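Local coordinates for UPF0255 protein frsA (Vibrio vulnificus, PDB 4I4C) that probably hydrolyses carboxylic esters, as a two-domain member of the FrsA family within the alpha/beta-hydrolase clan, at residues E101-G106 with L130-A135. Residues are numbered along the deposited sequence; the frame is centred on the assembly and turned at random.
Sequences EWTRLG and LCYSIA
The CA atoms of W102 and A135, and of G106 and C131, nearly face each other where helical segments 101-106 and 130-135 run antiparallel at 171°, their axes 7.8 Å apart at closest approach. No hydrogen bond joins them; apolar surface does the work. I134 lays its CG2 branch over one face of the W102 indole, 3.5 Å from the centroid of the six-membered ring and 16° off its normal, a CH-pi contact. The isoleucine's chi1 of -66° turns CG1 anti to the carbonyl carbon, and CD1 on that branch reaches toward W102 CZ3; the CG2 methyl, anti to the backbone N, takes the place over the ring. At the root of the indole, W102 CB meets A135 CB at 3.5 Å, and the same methyl lies against T103 OG1, whose hydrogen bond goes back to A99 O in its own helix.

This is close packing of adjacent antiparallel helices, 98-114 and 121-136, in the helical part of the chain, apart from the eight-stranded alpha/beta-hydrolase sheet. Helix 64-75 borders W102 through Q67 and V70, and helix 144-163 borders Y132 and A135.

At the other end C131 CB stands 3.6 Å from G106 N, and C131 SG lies beside L105 CD2. G106, without a side chain, leaves room for the Y132 ring, and its CA makes an off-centre CH-pi contact 4.2 Å from the ring centroid, while T103 CG2 comes within 3.8 Å of Y132 CE1, the two side chains crossing at about a right angle. Beyond G106, the buried Y132 hydroxyl hydrogen-bonds to Q110 OE1, one turn further along helix 98-114.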
loop_
_atom_site.group_PDB
_atom_site.type_symbol
_atom_site.label_atom_id
_atom_site.label_comp_id
_atom_site.label_asym_id
_atom_site.label_seq_id
_atom_site.Cartn_x
_atom_site.Cartn_y
_atom_site.Cartn_z
ATOM N N GLU A 101 -20.767 3.641 -2.028
ATOM C CA GLU A 101 -20.726 3.706 -3.479
ATOM C C GLU A 101 -19.652 2.784 -4.040
ATOM O O GLU A 101 -19.856 2.179 -5.095
ATOM C CB GLU A 101 -20.563 5.144 -3.986
ATOM C CG GLU A 101 -21.753 6.093 -3.653
ATOM C CD GLU A 101 -23.070 5.729 -4.335
ATOM O OE1 GLU A 101 -23.100 4.829 -5.195
ATOM O OE2 GLU A 101 -24.097 6.366 -4.004
ATOM N N TRP A 102 -18.519 2.660 -3.344
ATOM C CA TRP A 102 -17.447 1.797 -3.853
ATOM C C TRP A 102 -17.813 0.334 -3.666
ATOM O O TRP A 102 -17.500 -0.499 -4.501
ATOM C CB TRP A 102 -16.089 2.113 -3.213
ATOM C CG TRP A 102 -15.402 3.286 -3.856
ATOM C CD1 TRP A 102 -15.358 4.583 -3.392
ATOM C CD2 TRP A 102 -14.689 3.280 -5.099
ATOM N NE1 TRP A 102 -14.651 5.373 -4.272
ATOM C CE2 TRP A 102 -14.228 4.600 -5.324
ATOM C CE3 TRP A 102 -14.395 2.286 -6.042
ATOM C CZ2 TRP A 102 -13.488 4.952 -6.464
ATOM C CZ3 TRP A 102 -13.648 2.639 -7.171
ATOM C CH2 TRP A 102 -13.204 3.958 -7.366
ATOM N N THR A 103 -18.508 0.033 -2.576
ATOM C CA THR A 103 -18.941 -1.342 -2.332
ATOM C C THR A 103 -19.980 -1.771 -3.369
ATOM O O THR A 103 -19.994 -2.924 -3.810
ATOM C CB THR A 103 -19.467 -1.501 -0.887
ATOM O OG1 THR A 103 -18.382 -1.293 0.024
ATOM C CG2 THR A 103 -20.036 -2.885 -0.654
ATOM N N ARG A 104 -20.830 -0.828 -3.782
ATOM C CA ARG A 104 -21.776 -1.076 -4.867
ATOM C C ARG A 104 -21.093 -1.566 -6.127
ATOM O O ARG A 104 -21.581 -2.480 -6.779
ATOM C CB ARG A 104 -22.531 0.195 -5.234
ATOM C CG ARG A 104 -23.695 0.497 -4.372
ATOM C CD ARG A 104 -24.398 1.735 -4.926
ATOM N NE ARG A 104 -25.635 1.396 -5.617
ATOM C CZ ARG A 104 -26.503 2.301 -6.059
ATOM N NH1 ARG A 104 -26.246 3.594 -5.888
ATOM N NH2 ARG A 104 -27.624 1.919 -6.668
ATOM N N LEU A 105 -20.002 -0.907 -6.501
ATOM C CA LEU A 105 -19.231 -1.314 -7.673
ATOM C C LEU A 105 -18.612 -2.690 -7.446
ATOM O O LEU A 105 -18.661 -3.545 -8.329
ATOM C CB LEU A 105 -18.153 -0.275 -8.050
ATOM C CG LEU A 105 -17.399 -0.565 -9.356
ATOM C CD1 LEU A 105 -18.326 -0.662 -10.588
ATOM C CD2 LEU A 105 -16.268 0.441 -9.614
ATOM N N GLY A 106 -18.050 -2.915 -6.261
ATOM C CA GLY A 106 -17.587 -4.253 -5.914
ATOM C C GLY A 106 -18.647 -5.336 -6.105
ATOM O O GLY A 106 -18.389 -6.403 -6.674
ATOM N N LEU A 130 -10.583 -5.187 -5.334
ATOM C CA LEU A 130 -9.973 -3.864 -5.409
ATOM C C LEU A 130 -10.991 -2.782 -5.080
ATOM O O LEU A 130 -10.673 -1.811 -4.375
ATOM C CB LEU A 130 -9.410 -3.627 -6.804
ATOM C CG LEU A 130 -8.627 -2.331 -6.941
ATOM C CD1 LEU A 130 -7.496 -2.304 -5.931
ATOM C CD2 LEU A 130 -8.104 -2.232 -8.356
ATOM N N CYS A 131 -12.213 -2.945 -5.587
ATOM C CA CYS A 131 -13.260 -1.963 -5.305
ATOM C C CYS A 131 -13.566 -1.907 -3.816
ATOM O O CYS A 131 -13.740 -0.829 -3.266
ATOM C CB CYS A 131 -14.527 -2.240 -6.106
ATOM S SG CYS A 131 -14.290 -1.982 -7.856
ATOM N N TYR A 132 -13.620 -3.076 -3.179
ATOM C CA TYR A 132 -13.837 -3.172 -1.745
ATOM C C TYR A 132 -12.699 -2.544 -0.928
ATOM O O TYR A 132 -12.946 -1.926 0.110
ATOM C CB TYR A 132 -13.993 -4.640 -1.324
ATOM C CG TYR A 132 -15.238 -5.314 -1.830
ATOM C CD1 TYR A 132 -16.456 -4.632 -1.876
ATOM C CD2 TYR A 132 -15.202 -6.624 -2.281
ATOM C CE1 TYR A 132 -17.597 -5.239 -2.347
ATOM C CE2 TYR A 132 -16.351 -7.244 -2.763
ATOM C CZ TYR A 132 -17.544 -6.544 -2.787
ATOM O OH TYR A 132 -18.699 -7.143 -3.253
ATOM N N SER A 133 -11.460 -2.751 -1.373
ATOM C CA SER A 133 -10.288 -2.137 -0.746
ATOM C C SER A 133 -10.368 -0.613 -0.813
ATOM O O SER A 133 -10.189 0.082 0.192
ATOM C CB SER A 133 -8.988 -2.639 -1.393
ATOM O OG SER A 133 -7.863 -1.950 -0.864
ATOM N N ILE A 134 -10.639 -0.091 -1.999
ATOM C CA ILE A 134 -10.862 1.349 -2.160
ATOM C C ILE A 134 -12.027 1.867 -1.294
ATOM O O ILE A 134 -11.947 2.953 -0.706
ATOM C CB ILE A 134 -11.109 1.689 -3.640
ATOM C CG1 ILE A 134 -9.829 1.418 -4.444
ATOM C CG2 ILE A 134 -11.577 3.123 -3.785
ATOM C CD1 ILE A 134 -10.033 1.275 -5.936
ATOM N N ALA A 135 -13.107 1.088 -1.214
ATOM C CA ALA A 135 -14.225 1.419 -0.319
ATOM C C ALA A 135 -13.751 1.679 1.118
ATOM O O ALA A 135 -14.263 2.563 1.805
ATOM C CB ALA A 135 -15.288 0.310 -0.341
#